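Local coordinates for histidine triad (HIT) protein (Sinorhizobium meliloti, PDB 3NRD) that probably binds nucleotides and acts on their phosphate linkages, as HIT-family enzymes do, although its own substrate and reaction remain unestablished, at residues I16-G19 against Q25-L28; G19-C24 against T61-L66; R32-L37 against E101-W106; H93-A98 against P109-G114. One frame throughout, in Å; residues are numbered along the deposited sequence.

Interaction 1 (I16-G19 against Q25-L28); sequences IPIG and QMRL
Ile16-Gly19 and Gln25-Leu28 are the two arms of an antiparallel beta hairpin, and the first of them is an outermost strand of the sheet within this chain. Ile16 N reaches Leu28 O at 2.7 Å in an almost straight bond (173°), and Leu28 N answers into Ile16 O at 2.8 Å. Pro17 then faces Arg27 as a non-hydrogen-bonded pair, a place where the missing N-H of proline costs no bond to this neighbour. Further on, Ile18 N donates to Met26 O at 3.1 Å, yet Met26 N goes to Gly19 O and not to Ile18: two residues stand against one, a beta bulge.

Ile16, Met26 and Leu28 share one face of the sheet. Ile16 and Leu28 run side by side, CD1 of the former 4.1 Å from CD2 of the latter. Ile18, at the bulge, swings its branches in against this face: with chi1 at 63°, CG1 sits between backbone N and carbonyl carbon and approaches Met26 CB at 3.9 Å, while CG2 turns to Leu28 CB. Helix 121-134 packs on Ile16, Ile18 and Leu28. On the other face the Arg27 chain bends at chi3 (83°) and lays one face of its guanidinium over the Ile16-Pro17 peptide link, with Pro17 CD 3.6 Å from Arg27 NH2. Weak bonds to Leu11 O and Gly15 O tie the same group back to the chain just ahead.

Strand 24-29 pairs onward with strand 36-41, and this hairpin supplies the first two strands of the antiparallel HIT-domain sheet.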
loop_
_atom_site.group_PDB
_atom_site.type_symbol
_atom_site.label_atom_id
_atom_site.label_comp_id
_atom_site.label_asym_id
_atom_site.label_seq_id
_atom_site.Cartn_x
_atom_site.Cartn_y
_atom_site.Cartn_z
ATOM N N ILE A 16 17.660 2.077 7.688
ATOM C CA ILE A 16 18.653 1.361 8.480
ATOM C C ILE A 16 18.404 -0.140 8.301
ATOM O O ILE A 16 17.288 -0.568 8.515
ATOM C CB ILE A 16 18.496 1.686 9.957
ATOM C CG1 ILE A 16 18.718 3.198 10.229
ATOM C CG2 ILE A 16 19.460 0.795 10.789
ATOM C CD1 ILE A 16 18.060 3.718 11.527
ATOM N N PRO A 17 19.430 -0.948 7.926
ATOM C CA PRO A 17 19.185 -2.394 7.793
ATOM C C PRO A 17 18.856 -3.025 9.122
ATOM O O PRO A 17 19.467 -2.689 10.089
ATOM C CB PRO A 17 20.510 -2.951 7.268
ATOM C CG PRO A 17 21.509 -1.973 7.607
ATOM C CD PRO A 17 20.844 -0.620 7.700
ATOM N N ILE A 18 17.825 -3.838 9.183
ATOM C CA ILE A 18 17.490 -4.573 10.415
ATOM C C ILE A 18 17.294 -6.081 10.209
ATOM O O ILE A 18 16.858 -6.758 11.132
ATOM C CB ILE A 18 16.244 -3.941 11.144
ATOM C CG1 ILE A 18 14.977 -4.019 10.311
ATOM C CG2 ILE A 18 16.517 -2.461 11.508
ATOM C CD1 ILE A 18 13.769 -3.522 11.058
ATOM N N GLY A 19 17.637 -6.600 9.034
ATOM C CA GLY A 19 17.550 -8.031 8.751
ATOM C C GLY A 19 16.994 -8.319 7.371
ATOM O O GLY A 19 16.616 -7.424 6.633
ATOM N N GLN A 25 14.611 -7.930 1.989
ATOM C CA GLN A 25 15.391 -7.198 2.971
ATOM C C GLN A 25 14.442 -6.286 3.745
ATOM O O GLN A 25 13.498 -5.750 3.161
ATOM C CB GLN A 25 16.450 -6.339 2.311
ATOM C CG GLN A 25 17.599 -7.128 1.700
ATOM C CD GLN A 25 18.583 -6.266 0.931
ATOM O OE1 GLN A 25 18.671 -5.070 1.162
ATOM N NE2 GLN A 25 19.316 -6.883 -0.019
HETATM N N MSE A 26 14.704 -6.123 5.045
HETATM C CA MSE A 26 13.937 -5.236 5.914
HETATM C C MSE A 26 14.805 -4.071 6.316
HETATM O O MSE A 26 15.959 -4.263 6.744
HETATM C CB MSE A 26 13.514 -5.925 7.201
HETATM C CG MSE A 26 12.583 -7.043 7.032
HETATM SE SE MSE A 26 11.964 -7.756 8.772
HETATM C CE MSE A 26 11.200 -6.109 9.332
ATOM N N ARG A 27 14.254 -2.870 6.203
ATOM C CA ARG A 27 14.923 -1.683 6.692
ATOM C C ARG A 27 13.980 -0.862 7.520
ATOM O O ARG A 27 12.815 -0.836 7.249
ATOM C CB ARG A 27 15.431 -0.841 5.551
ATOM C CG ARG A 27 16.395 -1.585 4.683
ATOM C CD ARG A 27 16.939 -0.743 3.572
ATOM N NE ARG A 27 18.060 0.111 3.944
ATOM C CZ ARG A 27 19.312 -0.291 4.131
ATOM N NH1 ARG A 27 19.648 -1.574 4.074
ATOM N NH2 ARG A 27 20.244 0.612 4.412
ATOM N N LEU A 28 14.521 -0.185 8.519
ATOM C CA LEU A 28 13.771 0.755 9.328
ATOM C C LEU A 28 13.983 2.078 8.667
ATOM O O LEU A 28 15.125 2.519 8.581
ATOM C CB LEU A 28 14.312 0.781 10.767
ATOM C CG LEU A 28 13.760 1.813 11.747
ATOM C CD1 LEU A 28 12.259 1.490 12.119
ATOM C CD2 LEU A 28 14.679 1.926 12.974
#

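Interaction 2 (G19-C24 against T61-L66); sequences GTLGLC and TFETNL
The tight turn Leu21-Cys24, closed by Leu21 N to Cys24 O at 2.8 Å, turns three successive backbone N-H groups toward Glu63 on helix 61-66, the CA atoms of Leu21 and Glu63 being 7.3 Å apart. The carboxylate of Glu63 takes all three. OE2 receives Leu23 N at 2.8 Å, nearly straight (173°) and on its syn lone pair, plus a weak, bent bond from Gly22 N. OE1 takes Cys24 N at 2.9 Å, again on the syn side, and has Cys24 CB 3.2 Å away. The side chain gets there by running fully extended beyond CG (chi2 180°), and Leu21 slides past it the other way, its CB 3.5 Å from Glu63 CD and its CD1 against the Glu63 methylenes. This buried carboxylate is therefore largely met by main-chain donors. A leucine in its place would probably leave the N-H groups of Leu23 and Cys24 without acceptors and free the turn to shift.

Around the contact, Leu21 also touches Val67 of helix 54-75 and Met26 of strand 24-29, while Cys24 lies against Leu60 and against Leu39 and Pro41 of strand 36-41, so the hairpin turn lies against helix 54-75 at the end of the sheet.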
loop_
_atom_site.group_PDB
_atom_site.type_symbol
_atom_site.label_atom_id
_atom_site.label_comp_id
_atom_site.label_asym_id
_atom_site.label_seq_id
_atom_site.Cartn_x
_atom_site.Cartn_y
_atom_site.Cartn_z
ATOM N N GLY A 19 17.637 -6.600 9.034
ATOM C CA GLY A 19 17.550 -8.031 8.751
ATOM C C GLY A 19 16.994 -8.319 7.371
ATOM O O GLY A 19 16.616 -7.424 6.633
ATOM N N THR A 20 16.968 -9.596 7.046
ATOM C CA THR A 20 16.405 -10.105 5.810
ATOM C C THR A 20 15.456 -11.205 6.184
ATOM O O THR A 20 15.707 -11.921 7.147
ATOM C CB THR A 20 17.533 -10.635 4.913
ATOM O OG1 THR A 20 18.470 -9.566 4.700
ATOM C CG2 THR A 20 17.010 -11.110 3.572
ATOM N N LEU A 21 14.371 -11.312 5.434
ATOM C CA LEU A 21 13.416 -12.408 5.516
ATOM C C LEU A 21 13.843 -13.397 4.434
ATOM O O LEU A 21 15.046 -13.579 4.268
ATOM C CB LEU A 21 11.993 -11.872 5.383
ATOM C CG LEU A 21 11.533 -10.895 6.474
ATOM C CD1 LEU A 21 10.113 -10.418 6.168
ATOM C CD2 LEU A 21 11.612 -11.489 7.881
ATOM N N GLY A 22 12.941 -14.070 3.735
ATOM C CA GLY A 22 13.337 -14.937 2.631
ATOM C C GLY A 22 13.542 -14.187 1.332
ATOM O O GLY A 22 14.568 -14.288 0.658
ATOM N N LEU A 23 12.515 -13.474 0.951
ATOM C CA LEU A 23 12.541 -12.695 -0.260
ATOM C C LEU A 23 12.999 -11.257 0.005
ATOM O O LEU A 23 13.754 -10.716 -0.807
ATOM C CB LEU A 23 11.161 -12.680 -0.884
ATOM C CG LEU A 23 10.964 -11.812 -2.134
ATOM C CD1 LEU A 23 11.905 -12.216 -3.237
ATOM C CD2 LEU A 23 9.485 -11.908 -2.560
ATOM N N CYS A 24 12.502 -10.650 1.091
ATOM C CA CYS A 24 12.651 -9.220 1.329
ATOM C C CYS A 24 13.741 -8.884 2.338
ATOM O O CYS A 24 13.795 -9.490 3.404
ATOM C CB CYS A 24 11.362 -8.622 1.830
ATOM S SG CYS A 24 10.082 -8.524 0.583
ATOM N N THR A 61 3.459 -11.056 -0.052
ATOM C CA THR A 61 2.192 -10.893 0.688
ATOM C C THR A 61 2.365 -11.297 2.129
ATOM O O THR A 61 2.099 -10.528 3.031
ATOM C CB THR A 61 1.059 -11.727 0.010
ATOM O OG1 THR A 61 0.848 -11.184 -1.293
ATOM C CG2 THR A 61 -0.238 -11.705 0.809
ATOM N N PHE A 62 2.886 -12.487 2.328
ATOM C CA PHE A 62 2.944 -13.064 3.670
ATOM C C PHE A 62 4.082 -12.528 4.496
ATOM O O PHE A 62 3.944 -12.438 5.699
ATOM C CB PHE A 62 2.938 -14.585 3.566
ATOM C CG PHE A 62 1.609 -15.080 3.086
ATOM C CD1 PHE A 62 0.478 -14.894 3.868
ATOM C CD2 PHE A 62 1.468 -15.641 1.863
ATOM C CE1 PHE A 62 -0.751 -15.278 3.431
ATOM C CE2 PHE A 62 0.241 -16.047 1.439
ATOM C CZ PHE A 62 -0.866 -15.875 2.229
ATOM N N GLU A 63 5.189 -12.194 3.847
ATOM C CA GLU A 63 6.264 -11.453 4.512
ATOM C C GLU A 63 5.732 -10.091 4.940
ATOM O O GLU A 63 5.969 -9.698 6.062
ATOM C CB GLU A 63 7.534 -11.322 3.630
ATOM C CG GLU A 63 8.374 -12.602 3.670
ATOM C CD GLU A 63 9.658 -12.560 2.811
ATOM O OE1 GLU A 63 10.041 -11.481 2.312
ATOM O OE2 GLU A 63 10.305 -13.623 2.630
ATOM N N THR A 64 4.999 -9.400 4.057
ATOM C CA THR A 64 4.425 -8.082 4.400
ATOM C C THR A 64 3.484 -8.174 5.603
ATOM O O THR A 64 3.588 -7.373 6.529
ATOM C CB THR A 64 3.711 -7.440 3.217
ATOM O OG1 THR A 64 4.662 -7.132 2.182
ATOM C CG2 THR A 64 3.018 -6.138 3.634
ATOM N N ASN A 65 2.641 -9.205 5.590
ATOM C CA ASN A 65 1.576 -9.381 6.536
ATOM C C ASN A 65 2.109 -9.892 7.864
ATOM O O ASN A 65 1.618 -9.463 8.916
ATOM C CB ASN A 65 0.469 -10.278 5.944
ATOM C CG ASN A 65 -0.274 -9.588 4.770
ATOM O OD1 ASN A 65 -0.053 -8.409 4.512
ATOM N ND2 ASN A 65 -1.106 -10.332 4.048
ATOM N N LEU A 66 3.124 -10.778 7.808
ATOM C CA LEU A 66 3.851 -11.179 9.011
ATOM C C LEU A 66 4.505 -9.974 9.664
ATOM O O LEU A 66 4.439 -9.836 10.851
ATOM C CB LEU A 66 4.914 -12.232 8.675
ATOM C CG LEU A 66 5.685 -12.896 9.794
ATOM C CD1 LEU A 66 4.889 -14.028 10.433
ATOM C CD2 LEU A 66 7.044 -13.403 9.246
#

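Interaction 3 (R32-L37 against E101-W106); sequences RRWPWL and EGDPNW
Asp103 OD2, 3.5 Å from Trp34 CD1, is gripped by a salt bridge from Arg99 NE and a hydrogen bond from Arg100 N. Held this way, the carboxylate stands at the edge of the indole, the two planes 83° apart. Chi1 of 75° puts Asp103 CG between its own backbone N and carbonyl carbon, from where the group can reach the indole edge, the Arg99 side chain and the Arg100 backbone N.

The direct bond of the contact comes from the neighbouring indole atom: Trp34 NE1 donates to Pro104 O at 2.8 Å. The acceptor lies in the ring plane, and the N-H points at a lone pair in the carbonyl plane, though the bond is somewhat bent at the hydrogen (145°). The Pro104 ring lies to one side of the indole plane, near its rim, and slides past in the opposite direction, its CB 3.7 Å from Trp34 CZ2. Its CD rests 3.5 Å from Arg33 O, and its CG comes up to Arg33 CB.

Arg33 also folds along the indole, so that Trp34 CH2 lies over the face of its guanidinium; the charged end is tied to Asp31 by a salt bridge and to Phe113 O. Without the indole, as with a valine here, Pro104 O is likely to lose its donor, and the Arg33 guanidinium and Pro104 the ring they pack on.

A donor in the ring plane, aimed at a carbonyl lone pair, ties the rotation of the indole to the position of the Pro104 carbonyl in the Asp103-Trp106 type II turn.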
loop_
_atom_site.group_PDB
_atom_site.type_symbol
_atom_site.label_atom_id
_atom_site.label_comp_id
_atom_site.label_asym_id
_atom_site.label_seq_id
_atom_site.Cartn_x
_atom_site.Cartn_y
_atom_site.Cartn_z
ATOM N N ARG A 32 11.952 8.587 12.973
ATOM C CA ARG A 32 11.318 8.087 14.195
ATOM C C ARG A 32 9.900 8.639 14.483
ATOM O O ARG A 32 9.260 8.191 15.432
ATOM C CB ARG A 32 12.251 8.281 15.417
ATOM C CG ARG A 32 12.316 9.669 16.037
ATOM C CD ARG A 32 12.989 9.636 17.451
ATOM N NE ARG A 32 12.597 8.486 18.300
ATOM N N ARG A 33 9.404 9.585 13.684
ATOM C CA ARG A 33 8.059 10.137 13.910
ATOM C C ARG A 33 6.966 9.083 13.834
ATOM O O ARG A 33 5.970 9.220 14.528
ATOM C CB ARG A 33 7.755 11.242 12.919
ATOM C CG ARG A 33 8.603 12.503 13.161
ATOM C CD ARG A 33 8.260 13.537 12.124
ATOM N NE ARG A 33 8.658 13.116 10.776
ATOM C CZ ARG A 33 8.225 13.697 9.651
ATOM N NH1 ARG A 33 7.392 14.764 9.672
ATOM N NH2 ARG A 33 8.674 13.249 8.478
ATOM N N TRP A 34 7.159 8.045 13.002
ATOM C CA TRP A 34 6.288 6.860 13.020
ATOM C C TRP A 34 7.161 5.623 12.907
ATOM O O TRP A 34 8.165 5.667 12.197
ATOM C CB TRP A 34 5.269 6.849 11.874
ATOM C CG TRP A 34 4.627 8.121 11.587
ATOM C CD1 TRP A 34 3.425 8.550 12.041
ATOM C CD2 TRP A 34 5.131 9.141 10.742
ATOM N NE1 TRP A 34 3.145 9.792 11.527
ATOM C CE2 TRP A 34 4.181 10.166 10.713
ATOM C CE3 TRP A 34 6.311 9.292 9.992
ATOM C CZ2 TRP A 34 4.372 11.330 9.967
ATOM C CZ3 TRP A 34 6.497 10.450 9.264
ATOM C CH2 TRP A 34 5.549 11.461 9.274
ATOM N N PRO A 35 6.824 4.530 13.613
ATOM C CA PRO A 35 7.588 3.285 13.355
ATOM C C PRO A 35 7.290 2.764 11.953
ATOM O O PRO A 35 6.150 2.350 11.645
ATOM C CB PRO A 35 7.126 2.332 14.446
ATOM C CG PRO A 35 6.388 3.196 15.470
ATOM C CD PRO A 35 5.881 4.393 14.744
ATOM N N TRP A 36 8.323 2.768 11.117
ATOM C CA TRP A 36 8.175 2.695 9.657
ATOM C C TRP A 36 9.261 1.785 9.120
ATOM O O TRP A 36 10.452 2.065 9.291
ATOM C CB TRP A 36 8.291 4.107 9.135
ATOM C CG TRP A 36 8.158 4.341 7.687
ATOM C CD1 TRP A 36 8.070 3.430 6.691
ATOM C CD2 TRP A 36 8.153 5.609 7.070
ATOM N NE1 TRP A 36 8.013 4.053 5.489
ATOM C CE2 TRP A 36 8.065 5.401 5.692
ATOM C CE3 TRP A 36 8.231 6.920 7.559
ATOM C CZ2 TRP A 36 8.042 6.453 4.777
ATOM C CZ3 TRP A 36 8.211 7.967 6.657
ATOM C CH2 TRP A 36 8.118 7.730 5.281
ATOM N N LEU A 37 8.829 0.675 8.530
ATOM C CA LEU A 37 9.685 -0.319 7.939
ATOM C C LEU A 37 9.477 -0.321 6.448
ATOM O O LEU A 37 8.378 0.007 5.949
ATOM C CB LEU A 37 9.327 -1.690 8.457
ATOM C CG LEU A 37 9.320 -1.825 9.987
ATOM C CD1 LEU A 37 8.980 -3.258 10.359
ATOM C CD2 LEU A 37 10.641 -1.404 10.607
ATOM N N GLU A 101 -4.034 7.394 16.352
ATOM C CA GLU A 101 -4.611 8.721 16.514
ATOM C C GLU A 101 -3.688 9.604 17.335
ATOM O O GLU A 101 -3.128 9.180 18.352
ATOM C CB GLU A 101 -6.001 8.648 17.129
ATOM C CG GLU A 101 -6.700 10.025 17.258
ATOM C CD GLU A 101 -8.122 9.920 17.799
ATOM O OE1 GLU A 101 -8.578 8.782 18.039
ATOM O OE2 GLU A 101 -8.776 10.971 17.985
ATOM N N GLY A 102 -3.504 10.815 16.825
ATOM C CA GLY A 102 -2.646 11.795 17.448
ATOM C C GLY A 102 -1.204 11.729 16.996
ATOM O O GLY A 102 -0.427 12.564 17.420
ATOM N N ASP A 103 -0.819 10.759 16.157
ATOM C CA ASP A 103 0.575 10.676 15.693
ATOM C C ASP A 103 0.746 11.752 14.627
ATOM O O ASP A 103 -0.228 12.390 14.276
ATOM C CB ASP A 103 0.966 9.240 15.243
ATOM C CG ASP A 103 0.394 8.832 13.894
ATOM O OD1 ASP A 103 -0.112 9.647 13.120
ATOM O OD2 ASP A 103 0.440 7.624 13.594
ATOM N N PRO A 104 1.971 11.994 14.146
ATOM C CA PRO A 104 2.109 13.140 13.266
ATOM C C PRO A 104 1.316 12.984 11.964
ATOM O O PRO A 104 1.379 11.947 11.318
ATOM C CB PRO A 104 3.626 13.192 13.019
ATOM C CG PRO A 104 4.172 12.741 14.311
ATOM C CD PRO A 104 3.293 11.528 14.580
ATOM N N ASN A 105 0.501 14.001 11.691
ATOM C CA ASN A 105 -0.370 14.103 10.529
ATOM C C ASN A 105 -1.567 13.138 10.513
ATOM O O ASN A 105 -2.278 13.073 9.512
ATOM C CB ASN A 105 0.438 13.938 9.231
ATOM C CG ASN A 105 -0.235 14.614 8.027
ATOM O OD1 ASN A 105 -0.739 15.736 8.137
ATOM N ND2 ASN A 105 -0.223 13.946 6.886
ATOM N N TRP A 106 -1.813 12.428 11.616
ATOM C CA TRP A 106 -2.985 11.593 11.705
ATOM C C TRP A 106 -4.226 12.414 11.363
ATOM O O TRP A 106 -4.347 13.553 11.838
ATOM C CB TRP A 106 -3.156 11.041 13.115
ATOM C CG TRP A 106 -4.392 10.247 13.264
ATOM C CD1 TRP A 106 -5.645 10.704 13.626
ATOM C CD2 TRP A 106 -4.525 8.857 13.052
ATOM N NE1 TRP A 106 -6.529 9.664 13.658
ATOM C CE2 TRP A 106 -5.871 8.519 13.303
ATOM C CE3 TRP A 106 -3.637 7.853 12.676
ATOM C CZ2 TRP A 106 -6.349 7.205 13.197
ATOM C CZ3 TRP A 106 -4.110 6.555 12.577
ATOM C CH2 TRP A 106 -5.451 6.246 12.828
#

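Interaction 4 (H93-A98 against P109-G114); sequences HVHVIA and PVWGFG. With SO4 (sulfate ion), chain H.
Ring contact comes first: Trp111 presents the edge of its five-membered ring to the face of His95, a T-shaped pair with centroids 4.3 Å apart and planes at 62°. Trp111 NE1 lies over the centre of the imidazole, 3.4 Å from His95 CG. The neighbouring Trp36 closes a small aromatic cluster, giving its NE1 to His95 ND1 and meeting the Trp111 ring at a steep angle.

Two residues along the strand, on the same side, the packing is apolar. Ile97 and Val110 meet tip to tip, Ile97 CD1 being 3.6 Å from Val110 CG2. That same methyl presses on Trp111 CZ2 at 3.3 Å, and chi2 of Ile97, 146°, lies off the staggered value, which together with this close approach suggests a tight fit. The type II turn Val110-Phe113, with Phe113 N bonded to Val110 O, brings both partners to the strand.

Gln91, His93 and His95 alternate here as in the HIT motif, with glutamine standing where the first histidine usually comes. In relatives the residue matching His93 is the nucleophile, and a similar role is probable but inferred.

Anion contacts make up the polar part. His93 NE2 donates to sulfate O2 at 2.7 Å, and His95 NE2 to sulfate O1 at 2.7 Å and 170°; both oxygens lie near the ring planes. His93 ND1 is bonded to Gln91 O, which fixes the turn of that ring. Gly86 N gives the sulfate a further bond. The ion probably came from the crystallisation liquor, but its place is consistent with a phosphate site.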
loop_
_atom_site.group_PDB
_atom_site.type_symbol
_atom_site.label_atom_id
_atom_site.label_comp_id
_atom_site.label_asym_id
_atom_site.label_seq_id
_atom_site.Cartn_x
_atom_site.Cartn_y
_atom_site.Cartn_z
ATOM N N HIS A 93 9.568 -1.387 -3.236
ATOM C CA HIS A 93 9.681 -1.497 -1.797
ATOM C C HIS A 93 8.326 -1.226 -1.174
ATOM O O HIS A 93 7.560 -0.390 -1.673
ATOM C CB HIS A 93 10.766 -0.580 -1.257
ATOM C CG HIS A 93 10.557 0.858 -1.588
ATOM N ND1 HIS A 93 10.656 1.358 -2.875
ATOM C CD2 HIS A 93 10.274 1.912 -0.790
ATOM C CE1 HIS A 93 10.415 2.654 -2.850
ATOM N NE2 HIS A 93 10.152 3.006 -1.603
ATOM N N VAL A 94 8.019 -1.968 -0.110
ATOM C CA VAL A 94 6.701 -1.903 0.502
ATOM C C VAL A 94 6.887 -1.289 1.858
ATOM O O VAL A 94 7.643 -1.846 2.686
ATOM C CB VAL A 94 6.051 -3.263 0.644
ATOM C CG1 VAL A 94 4.702 -3.123 1.355
ATOM C CG2 VAL A 94 5.877 -3.931 -0.733
ATOM N N HIS A 95 6.223 -0.153 2.071
ATOM C CA HIS A 95 6.168 0.531 3.344
ATOM C C HIS A 95 5.196 -0.202 4.263
ATOM O O HIS A 95 4.109 -0.567 3.824
ATOM C CB HIS A 95 5.674 1.980 3.177
ATOM C CG HIS A 95 6.453 2.804 2.186
ATOM N ND1 HIS A 95 7.600 3.483 2.519
ATOM C CD2 HIS A 95 6.208 3.104 0.888
ATOM C CE1 HIS A 95 8.052 4.139 1.460
ATOM N NE2 HIS A 95 7.212 3.945 0.459
ATOM N N VAL A 96 5.580 -0.402 5.527
ATOM C CA VAL A 96 4.738 -0.994 6.561
ATOM C C VAL A 96 4.915 -0.131 7.786
ATOM O O VAL A 96 5.974 -0.151 8.418
ATOM C CB VAL A 96 5.137 -2.431 6.896
ATOM C CG1 VAL A 96 4.169 -3.033 7.968
ATOM C CG2 VAL A 96 5.185 -3.279 5.641
ATOM N N ILE A 97 3.890 0.651 8.094
ATOM C CA ILE A 97 4.012 1.779 9.008
ATOM C C ILE A 97 3.003 1.624 10.151
ATOM O O ILE A 97 1.832 1.351 9.893
ATOM C CB ILE A 97 3.715 3.102 8.321
ATOM C CG1 ILE A 97 4.622 3.339 7.089
ATOM C CG2 ILE A 97 3.875 4.241 9.320
ATOM C CD1 ILE A 97 3.939 4.071 5.978
ATOM N N ALA A 98 3.448 1.807 11.388
ATOM C CA ALA A 98 2.581 1.730 12.585
ATOM C C ALA A 98 1.978 3.101 12.885
ATOM O O ALA A 98 2.704 4.074 13.008
ATOM C CB ALA A 98 3.372 1.269 13.768
ATOM N N PRO A 109 -1.472 10.638 5.368
ATOM C CA PRO A 109 -0.317 9.792 5.107
ATOM C C PRO A 109 1.002 10.312 5.716
ATOM O O PRO A 109 1.155 11.522 5.939
ATOM C CB PRO A 109 -0.228 9.825 3.597
ATOM C CG PRO A 109 -0.843 11.163 3.212
ATOM C CD PRO A 109 -1.881 11.426 4.189
ATOM N N VAL A 110 1.934 9.396 6.007
ATOM C CA VAL A 110 3.270 9.799 6.475
ATOM C C VAL A 110 4.090 10.385 5.316
ATOM O O VAL A 110 4.880 11.302 5.527
ATOM C CB VAL A 110 4.025 8.639 7.181
ATOM C CG1 VAL A 110 3.123 8.011 8.238
ATOM C CG2 VAL A 110 4.567 7.576 6.183
ATOM N N TRP A 111 3.816 9.902 4.101
ATOM C CA TRP A 111 4.610 10.197 2.909
ATOM C C TRP A 111 4.505 11.660 2.551
ATOM O O TRP A 111 3.405 12.206 2.412
ATOM C CB TRP A 111 4.140 9.325 1.736
ATOM C CG TRP A 111 4.233 7.858 2.057
ATOM C CD1 TRP A 111 5.372 7.149 2.237
ATOM C CD2 TRP A 111 3.153 6.954 2.279
ATOM N NE1 TRP A 111 5.081 5.854 2.565
ATOM C CE2 TRP A 111 3.723 5.697 2.593
ATOM C CE3 TRP A 111 1.761 7.069 2.225
ATOM C CZ2 TRP A 111 2.951 4.565 2.838
ATOM C CZ3 TRP A 111 0.996 5.947 2.503
ATOM C CH2 TRP A 111 1.592 4.710 2.798
ATOM N N GLY A 112 5.667 12.299 2.442
ATOM C CA GLY A 112 5.755 13.697 2.109
ATOM C C GLY A 112 5.430 14.668 3.223
ATOM O O GLY A 112 5.429 15.878 2.976
ATOM N N PHE A 113 5.193 14.173 4.442
ATOM C CA PHE A 113 4.818 15.047 5.543
ATOM C C PHE A 113 6.056 15.510 6.318
ATOM O O PHE A 113 6.767 14.699 6.935
ATOM C CB PHE A 113 3.844 14.379 6.515
ATOM C CG PHE A 113 3.458 15.277 7.663
ATOM C CD1 PHE A 113 2.622 16.348 7.455
ATOM C CD2 PHE A 113 3.960 15.060 8.948
ATOM C CE1 PHE A 113 2.281 17.197 8.495
ATOM C CE2 PHE A 113 3.631 15.903 10.003
ATOM C CZ PHE A 113 2.785 16.968 9.778
ATOM N N GLY A 114 6.286 16.810 6.314
ATOM C CA GLY A 114 7.317 17.422 7.164
ATOM C C GLY A 114 8.733 16.913 6.917
ATOM O O GLY A 114 9.044 16.472 5.815
HETATM S S SO4 H . 8.443 5.869 -2.215
HETATM O O1 SO4 H . 7.522 4.744 -2.060
HETATM O O2 SO4 H . 9.545 5.601 -1.323
HETATM O O3 SO4 H . 8.991 5.962 -3.547
HETATM O O4 SO4 H . 7.888 7.142 -1.905
#

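Interactions 1 and 2 share Gly19 and build one end of the fold: the first pairs the hairpin strands, the second clamps their turn to helix 54-75. Interaction 4 lies across the chain's centre from both; interaction 3 is its neighbour, their centres 9 Å apart, and both hold the loop after strand 94-99. Backbone bonds dominate interaction 1, a partly buried edge pairing; interaction 2 is buried and gives one carboxylate to main-chain donors. Interaction 3, also partly buried, joins an indole to a carbonyl, whereas buried interaction 4 stacks aromatics beside an anion site. Arg33 NH1 to Phe113 O and Pro35 O to Ala98 N probably bond these last two.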